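Local coordinates for protein cellulose hydrolase (Bacillus licheniformis, PDB 4YZT) that hydrolyses internal beta-1,4-glucosidic bonds of cellulose, as a three-module endoglucanase of glycoside hydrolase family 5, at residues V55-F60 against T101-E106; Q350-Q355 against I393-L398; A464-V469 against F517-W522. All blocks are in the same frame, centred on the assembly; numbering follows the deposited sequence. Where two conformers were deposited one is given.

The three contacts follow one another along the chain, each closing before the next opens. Contact 1 joins helices 57-66 and 91-105 on the outside of the catalytic barrel of eight parallel strands. Contact 2 lies in the X2 module, where the loop before strand 355-360 meets the end of strand 390-393 and the start of helix 395-401. Contact 3 pairs strands 462-470 and 515-522 in the C-terminal module. The centres of contacts 1 and 2 are about 49 Å apart, those of contacts 1 and 3 about 42 Å, and those of contacts 2 and 3 about 30 Å. Each module thus has its own internal packing, and none of the three contacts joins two modules.

Contact 1 of 3, residues V55-F60 against T101-E106; sequences VREHTF and TDWALE
Glu-57 lies across the indole of Trp-103 at about a right angle, side chain against side chain. Its CG is 3.5 Å from the centroid of the five-membered ring and only 3° off the ring normal, a CH-pi contact over the face. CG is anti to the backbone N (chi1 -172°), and the chain beyond it is extended. The carboxylate is stacked on the same face, its plane 6° from that of the ring, with CD 3.5 Å from Trp-103 NE1. OE2 forms a salt bridge with Arg-107, outside the two segments. It also accepts from a water, whose oxygen is 2.9 Å from Glu-57 OE2 and which donates to Glu-106 OE1 as well, bridging the two acids. The rim of the indole has its own neighbour, Val-55 O, which lies near the ring plane 3.8 Å from Trp-103 CZ3. That carbonyl is in turn hydrogen-bonded to Arg-96. This is helix-to-helix packing on the outside of a TIM barrel, joining helices 57-66 and 91-105, which flank strand 70-73 in the chain. Deeper in the contact, Phe-60 presents one ring face to Ala-104 CA. Its CE1 is 3.9 Å from Ala-104 CB. Phe-60 CD2 also meets Trp-103 CB, at 4.0 Å. Val-100, one helical turn before Ala-104, touches both Phe-60 and Val-55, while Ala-104 itself rests on Val-111 of strand 110-114.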
# COMPACT_ATOMS: atom_id res chain seq x y z
N VAL A 55 15.42 8.61 8.60
CA VAL A 55 15.83 7.33 8.04
C VAL A 55 17.30 7.06 8.34
O VAL A 55 18.15 7.95 8.28
CB VAL A 55 15.58 7.27 6.50
CG1 VAL A 55 16.34 8.38 5.78
CG2 VAL A 55 15.94 5.89 5.94
N ARG A 56 17.59 5.81 8.72
CA ARG A 56 18.96 5.37 8.93
C ARG A 56 19.54 4.90 7.60
O ARG A 56 18.81 4.37 6.77
CB ARG A 56 19.01 4.24 9.96
CG ARG A 56 18.18 4.50 11.20
CD ARG A 56 18.96 5.26 12.26
NE ARG A 56 20.26 4.65 12.50
CZ ARG A 56 20.44 3.49 13.14
NH1 ARG A 56 19.39 2.80 13.58
NH2 ARG A 56 21.67 3.02 13.32
N GLU A 57 20.83 5.11 7.41
CA GLU A 57 21.48 4.68 6.17
C GLU A 57 21.22 3.19 5.89
O GLU A 57 20.99 2.81 4.74
CB GLU A 57 22.99 4.95 6.23
CG GLU A 57 23.71 4.70 4.91
CD GLU A 57 25.22 4.89 5.00
OE1 GLU A 57 25.70 5.44 6.00
OE2 GLU A 57 25.92 4.47 4.06
N HIS A 58 21.20 2.35 6.92
CA HIS A 58 21.13 0.91 6.71
C HIS A 58 19.77 0.46 6.19
O HIS A 58 19.64 -0.65 5.67
CB HIS A 58 21.50 0.13 7.98
CG HIS A 58 20.53 0.30 9.11
ND1 HIS A 58 20.89 0.82 10.33
CD2 HIS A 58 19.21 -0.02 9.22
CE1 HIS A 58 19.84 0.83 11.14
NE2 HIS A 58 18.81 0.34 10.48
N THR A 59 18.77 1.33 6.29
CA THR A 59 17.47 1.01 5.72
C THR A 59 17.60 0.83 4.20
O THR A 59 16.94 -0.04 3.62
CB THR A 59 16.43 2.08 6.09
OG1 THR A 59 16.22 2.04 7.51
CG2 THR A 59 15.11 1.84 5.39
N PHE A 60 18.47 1.61 3.56
CA PHE A 60 18.65 1.46 2.12
C PHE A 60 19.37 0.15 1.77
O PHE A 60 19.10 -0.45 0.73
CB PHE A 60 19.38 2.67 1.54
CG PHE A 60 18.53 3.91 1.53
CD1 PHE A 60 17.53 4.06 0.59
CD2 PHE A 60 18.68 4.90 2.51
CE1 PHE A 60 16.69 5.17 0.58
CE2 PHE A 60 17.85 6.03 2.51
CZ PHE A 60 16.86 6.16 1.54
N THR A 101 19.43 11.21 -0.48
CA THR A 101 19.40 10.88 -1.90
C THR A 101 20.69 10.16 -2.29
O THR A 101 20.65 9.18 -3.04
CB THR A 101 19.19 12.13 -2.79
OG1 THR A 101 17.96 12.77 -2.44
CG2 THR A 101 19.10 11.72 -4.25
N ASP A 102 21.83 10.63 -1.79
CA ASP A 102 23.12 10.02 -2.10
C ASP A 102 23.21 8.58 -1.59
O ASP A 102 23.71 7.69 -2.29
CB ASP A 102 24.28 10.84 -1.52
CG ASP A 102 24.67 12.01 -2.41
OD1 ASP A 102 24.27 12.04 -3.60
OD2 ASP A 102 25.40 12.90 -1.93
N TRP A 103 22.72 8.35 -0.38
CA TRP A 103 22.67 6.99 0.17
C TRP A 103 21.98 6.02 -0.77
O TRP A 103 22.46 4.89 -0.98
CB TRP A 103 21.97 7.00 1.54
CG TRP A 103 22.83 7.50 2.66
CD1 TRP A 103 24.19 7.64 2.67
CD2 TRP A 103 22.38 7.94 3.95
NE1 TRP A 103 24.62 8.13 3.88
CE2 TRP A 103 23.52 8.33 4.69
CE3 TRP A 103 21.12 8.05 4.55
CZ2 TRP A 103 23.44 8.82 5.99
CZ3 TRP A 103 21.04 8.52 5.84
CH2 TRP A 103 22.19 8.90 6.55
N ALA A 104 20.85 6.44 -1.34
CA ALA A 104 20.11 5.59 -2.26
C ALA A 104 20.92 5.41 -3.54
O ALA A 104 21.07 4.29 -4.05
CB ALA A 104 18.73 6.18 -2.55
N LEU A 105 21.44 6.51 -4.08
CA LEU A 105 22.15 6.43 -5.35
C LEU A 105 23.41 5.57 -5.23
O LEU A 105 23.78 4.85 -6.17
CB LEU A 105 22.54 7.82 -5.84
CG LEU A 105 21.40 8.67 -6.39
CD1 LEU A 105 21.90 10.10 -6.60
CD2 LEU A 105 20.90 8.08 -7.70
N GLU A 106 24.08 5.62 -4.09
CA GLU A 106 25.31 4.87 -3.93
C GLU A 106 25.03 3.36 -3.82
O GLU A 106 25.95 2.55 -3.93
CB GLU A 106 26.08 5.37 -2.71
CG GLU A 106 26.63 6.77 -2.93
CD GLU A 106 27.14 7.43 -1.67
OE1 GLU A 106 27.12 6.78 -0.60
OE2 GLU A 106 27.56 8.60 -1.76
O HOH W 1 27.72 6.21 2.58

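Contact 2 of 3, residues Q350-Q355 against I393-L398; sequences QSISDQ and IKASCL. With EDO (1,2-ethanediol), chain C.
Asp-354 OD1 accepts a hydrogen bond from Ala-395 N at 2.7 Å. The N-H comes from the anti side of the carboxylate, 20° out of its plane. Lys-394 holds the N-cap position of helix 395-401, and the bonded N-H belongs to the first turn of that helix. The other oxygen, Asp-354 OD2, makes a long salt bridge, 3.9 Å to Lys-394 NZ. That ammonium has closer company, since it is hydrogen-bonded to Ser-392 and Thr-383. Two backbone bonds join Gln-355 and Ile-393: Gln-355 N donates to Ile-393 O and Ile-393 N to Gln-355 O, both at 2.8 Å. Beside these bonds Leu-398 CD1 packs 3.6 Å from Gln-355 CB. Ile-352 closes the apolar side with CG2, which is 4.1 Å from Leu-398 CB and also touches Ala-395 CB. An alanine in place of Ile-352 would probably open a gap beside Leu-398 and Ala-395. Further along the loop, Gln-350 O accepts a hydrogen bond from O2 of an ethanediol, probably from the crystallisation liquor, at 2.8 Å. Gln-350 NE2 donates to Ser-351 O, and OE1 is met by Lys-347 N. The paired residues Gln-355 and Ile-393 form an antiparallel hydrogen-bonded pair between strands 355-360 and 390-393, in the X2 module, whose sequence family belongs to the E-set clan of beta-sandwich domains.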
# COMPACT_ATOMS: atom_id res chain seq x y z
N GLN A 350 -12.94 -29.77 17.10
CA GLN A 350 -13.65 -30.20 15.91
C GLN A 350 -13.12 -31.55 15.41
O GLN A 350 -11.99 -31.93 15.72
CB GLN A 350 -13.55 -29.15 14.79
CG GLN A 350 -12.27 -29.20 13.98
CD GLN A 350 -12.36 -28.37 12.68
OE1 GLN A 350 -12.48 -27.14 12.71
NE2 GLN A 350 -12.28 -29.05 11.55
N SER A 351 -13.95 -32.28 14.66
CA SER A 351 -13.47 -33.50 14.02
C SER A 351 -12.53 -33.10 12.88
O SER A 351 -12.75 -32.10 12.19
CB SER A 351 -14.64 -34.34 13.49
OG SER A 351 -15.35 -33.64 12.48
N ILE A 352 -11.45 -33.86 12.69
CA ILE A 352 -10.49 -33.47 11.67
C ILE A 352 -10.60 -34.38 10.44
O ILE A 352 -10.67 -35.60 10.56
CB ILE A 352 -9.06 -33.50 12.21
CG1 ILE A 352 -8.94 -32.53 13.39
CG2 ILE A 352 -8.06 -33.13 11.12
CD1 ILE A 352 -7.63 -32.63 14.13
N SER A 353 -10.63 -33.76 9.26
CA SER A 353 -10.70 -34.51 8.01
C SER A 353 -9.65 -33.98 7.07
O SER A 353 -8.98 -32.98 7.37
CB SER A 353 -12.09 -34.39 7.38
OG SER A 353 -12.40 -33.05 7.06
N ASP A 354 -9.49 -34.64 5.93
CA ASP A 354 -8.52 -34.18 4.94
C ASP A 354 -8.85 -32.75 4.53
O ASP A 354 -10.02 -32.36 4.48
CB ASP A 354 -8.50 -35.10 3.72
CG ASP A 354 -8.05 -36.51 4.06
OD1 ASP A 354 -7.48 -36.71 5.15
OD2 ASP A 354 -8.26 -37.42 3.24
N GLN A 355 -7.81 -31.97 4.25
CA GLN A 355 -7.95 -30.56 3.92
C GLN A 355 -7.49 -30.28 2.49
O GLN A 355 -6.38 -30.63 2.12
CB GLN A 355 -7.13 -29.71 4.88
CG GLN A 355 -7.14 -28.24 4.53
CD GLN A 355 -8.52 -27.64 4.68
OE1 GLN A 355 -9.27 -27.99 5.60
NE2 GLN A 355 -8.88 -26.73 3.77
N ILE A 393 -4.14 -32.30 2.04
CA ILE A 393 -3.38 -32.57 3.25
C ILE A 393 -4.17 -33.58 4.08
O ILE A 393 -5.30 -33.30 4.47
CB ILE A 393 -3.13 -31.30 4.09
CG1 ILE A 393 -2.68 -30.13 3.20
CG2 ILE A 393 -2.13 -31.58 5.20
CD1 ILE A 393 -1.25 -30.24 2.72
N LYS A 394 -3.58 -34.75 4.33
CA LYS A 394 -4.29 -35.82 5.04
C LYS A 394 -4.56 -35.48 6.50
O LYS A 394 -3.77 -34.79 7.15
CB LYS A 394 -3.50 -37.14 4.95
CG LYS A 394 -3.29 -37.62 3.53
CD LYS A 394 -4.59 -37.55 2.73
CE LYS A 394 -4.34 -37.79 1.25
NZ LYS A 394 -5.53 -37.49 0.39
N ALA A 395 -5.69 -35.97 7.00
CA ALA A 395 -6.16 -35.68 8.35
C ALA A 395 -5.13 -36.06 9.42
O ALA A 395 -4.91 -35.32 10.37
CB ALA A 395 -7.47 -36.40 8.61
N SER A 396 -4.51 -37.21 9.24
CA SER A 396 -3.49 -37.66 10.18
C SER A 396 -2.31 -36.70 10.24
O SER A 396 -1.76 -36.46 11.32
CB SER A 396 -3.03 -39.07 9.80
OG SER A 396 -2.93 -39.18 8.39
N CYS A 397 -1.93 -36.13 9.10
CA CYS A 397 -0.86 -35.14 9.09
C CYS A 397 -1.30 -33.86 9.81
O CYS A 397 -0.57 -33.33 10.64
CB CYS A 397 -0.42 -34.82 7.65
SG CYS A 397 0.76 -33.44 7.52
N LEU A 398 -2.50 -33.37 9.49
CA LEU A 398 -3.04 -32.19 10.17
C LEU A 398 -3.05 -32.33 11.69
O LEU A 398 -2.75 -31.39 12.41
CB LEU A 398 -4.47 -31.89 9.70
CG LEU A 398 -4.66 -31.14 8.40
CD1 LEU A 398 -6.15 -31.07 8.10
CD2 LEU A 398 -4.07 -29.73 8.50
C1 EDO C . -8.08 -29.70 17.68
O1 EDO C . -8.74 -29.48 18.93
C2 EDO C . -9.09 -30.30 16.69
O2 EDO C . -9.65 -31.49 17.25

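Contact 3 of 3, residues A464-V469 against F517-W522; sequences ATVKGV and FTFELW
Ala-464 and Thr-465 both donate their backbone N-H to Glu-520 O, at 2.8 Å from Ala-464 N and 3.2 Å from Thr-465 N. Two residues facing one make a classic beta bulge in the antiparallel pairing of strands 462-470 and 515-522. Beyond the bulge the ladder is regular. Glu-520 N returns a bond to Thr-465 O, and Lys-467 and Thr-518 exchange a pair of backbone bonds. The short strand segments run at 167° to each other.

Side chains alternate between the two faces of the sheet. On one face, Val-466 lies alongside Phe-519. With CG1 anti to the backbone N (chi1 -170°), that methyl sits over the centre of the Phe-519 ring, 4.0 Å from the centroid, a CH-pi contact. Val-466 CG2 meets Phe-519 CD2 at 3.5 Å. On the same face Phe-517 CD1 is 3.7 Å from Gly-468 CA, and the Phe-517 ring stands where a side chain on Gly-468 would have to go. On the other face, Thr-465, Lys-467, Thr-518 and Glu-520 line up. The lysine stretches past the threonine, with Lys-467 CE 3.8 Å from Thr-518 OG1, and Thr-465 CG2 touches Glu-520 OE1.

The next shell holds these groups in place. Tyr-487 OH is hydrogen-bonded to Glu-520 OE2, and Tyr-487 also touches Lys-467. Leu-501 and Leu-503 of strand 500-503 pack on Phe-519, so the Val-466 face looks into the module core. At the bulge end the module meets the catalytic barrel: Ala-464 O accepts from Asn-233, and Trp-522 rests on Asn-278 and Glu-279. The module is probably a carbohydrate-binding one of family 46. Back at the bulge, the Ala-464 methyl lies over the indole face, with CB 3.5 Å from Trp-522 NE1.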
# COMPACT_ATOMS: atom_id res chain seq x y z
N ALA A 464 -11.77 -8.70 11.30
CA ALA A 464 -11.97 -8.53 9.87
C ALA A 464 -12.59 -7.17 9.53
O ALA A 464 -12.02 -6.38 8.76
CB ALA A 464 -12.83 -9.64 9.33
N THR A 465 -13.76 -6.91 10.10
CA THR A 465 -14.43 -5.62 9.91
C THR A 465 -15.43 -5.40 11.05
O THR A 465 -15.61 -6.26 11.91
CB THR A 465 -15.13 -5.54 8.52
OG1 THR A 465 -15.67 -4.22 8.33
CG2 THR A 465 -16.24 -6.55 8.42
N VAL A 466 -16.08 -4.24 11.07
CA VAL A 466 -17.05 -3.93 12.12
C VAL A 466 -18.24 -3.21 11.49
O VAL A 466 -18.05 -2.37 10.62
CB VAL A 466 -16.44 -3.01 13.22
CG1 VAL A 466 -17.41 -2.92 14.42
CG2 VAL A 466 -15.08 -3.50 13.67
N LYS A 467 -19.46 -3.52 11.93
CA LYS A 467 -20.63 -2.70 11.57
C LYS A 467 -21.29 -2.18 12.84
O LYS A 467 -21.14 -2.76 13.93
CB LYS A 467 -21.63 -3.48 10.71
CG LYS A 467 -22.20 -4.74 11.38
CD LYS A 467 -23.42 -5.28 10.64
CE LYS A 467 -23.87 -6.64 11.19
NZ LYS A 467 -25.02 -7.19 10.41
N GLY A 468 -22.01 -1.07 12.70
CA GLY A 468 -22.67 -0.44 13.83
C GLY A 468 -24.06 0.03 13.43
O GLY A 468 -24.22 0.68 12.40
N VAL A 469 -25.04 -0.30 14.27
CA VAL A 469 -26.45 -0.11 13.97
C VAL A 469 -27.14 0.59 15.14
O VAL A 469 -26.84 0.29 16.30
CB VAL A 469 -27.12 -1.47 13.67
CG1 VAL A 469 -28.61 -1.38 13.70
CG2 VAL A 469 -26.62 -2.03 12.33
N PHE A 517 -22.77 -2.93 18.04
CA PHE A 517 -21.64 -3.10 17.13
C PHE A 517 -21.31 -4.57 16.97
O PHE A 517 -21.27 -5.32 17.95
CB PHE A 517 -20.42 -2.35 17.63
CG PHE A 517 -20.59 -0.86 17.61
CD1 PHE A 517 -20.18 -0.12 16.52
CD2 PHE A 517 -21.20 -0.21 18.68
CE1 PHE A 517 -20.37 1.26 16.49
CE2 PHE A 517 -21.38 1.16 18.66
CZ PHE A 517 -20.97 1.89 17.57
N THR A 518 -21.12 -4.99 15.72
CA THR A 518 -20.76 -6.37 15.44
C THR A 518 -19.33 -6.42 14.92
O THR A 518 -19.04 -5.94 13.81
CB THR A 518 -21.71 -7.02 14.41
OG1 THR A 518 -23.07 -6.96 14.90
CG2 THR A 518 -21.32 -8.47 14.16
N PHE A 519 -18.44 -7.00 15.73
CA PHE A 519 -17.05 -7.17 15.34
C PHE A 519 -16.91 -8.50 14.60
O PHE A 519 -16.89 -9.56 15.22
CB PHE A 519 -16.12 -7.13 16.57
CG PHE A 519 -16.02 -5.76 17.19
CD1 PHE A 519 -17.00 -5.31 18.06
CD2 PHE A 519 -14.96 -4.92 16.88
CE1 PHE A 519 -16.93 -4.04 18.62
CE2 PHE A 519 -14.87 -3.66 17.43
CZ PHE A 519 -15.87 -3.22 18.31
N GLU A 520 -16.85 -8.44 13.27
CA GLU A 520 -16.78 -9.65 12.45
C GLU A 520 -15.33 -10.09 12.36
O GLU A 520 -14.43 -9.29 12.09
CB GLU A 520 -17.39 -9.42 11.07
CG GLU A 520 -18.85 -9.02 11.09
CD GLU A 520 -19.47 -8.82 9.70
OE1 GLU A 520 -18.77 -9.00 8.68
OE2 GLU A 520 -20.67 -8.48 9.65
N LEU A 521 -15.11 -11.37 12.61
CA LEU A 521 -13.77 -11.93 12.72
C LEU A 521 -13.43 -12.89 11.59
O LEU A 521 -14.30 -13.32 10.83
CB LEU A 521 -13.63 -12.64 14.07
CG LEU A 521 -13.99 -11.77 15.27
CD1 LEU A 521 -14.20 -12.61 16.54
CD2 LEU A 521 -12.90 -10.75 15.49
N TRP A 522 -12.14 -13.23 11.51
CA TRP A 522 -11.68 -14.41 10.78
C TRP A 522 -11.52 -15.54 11.80
O TRP A 522 -10.94 -15.31 12.85
CB TRP A 522 -10.35 -14.14 10.08
CG TRP A 522 -10.35 -13.00 9.07
CD1 TRP A 522 -9.62 -11.84 9.14
CD2 TRP A 522 -11.10 -12.93 7.84
NE1 TRP A 522 -9.87 -11.05 8.03
CE2 TRP A 522 -10.78 -11.70 7.23
CE3 TRP A 522 -12.00 -13.78 7.21
CZ2 TRP A 522 -11.34 -11.31 6.01
CZ3 TRP A 522 -12.56 -13.39 6.01
CH2 TRP A 522 -12.22 -12.17 5.42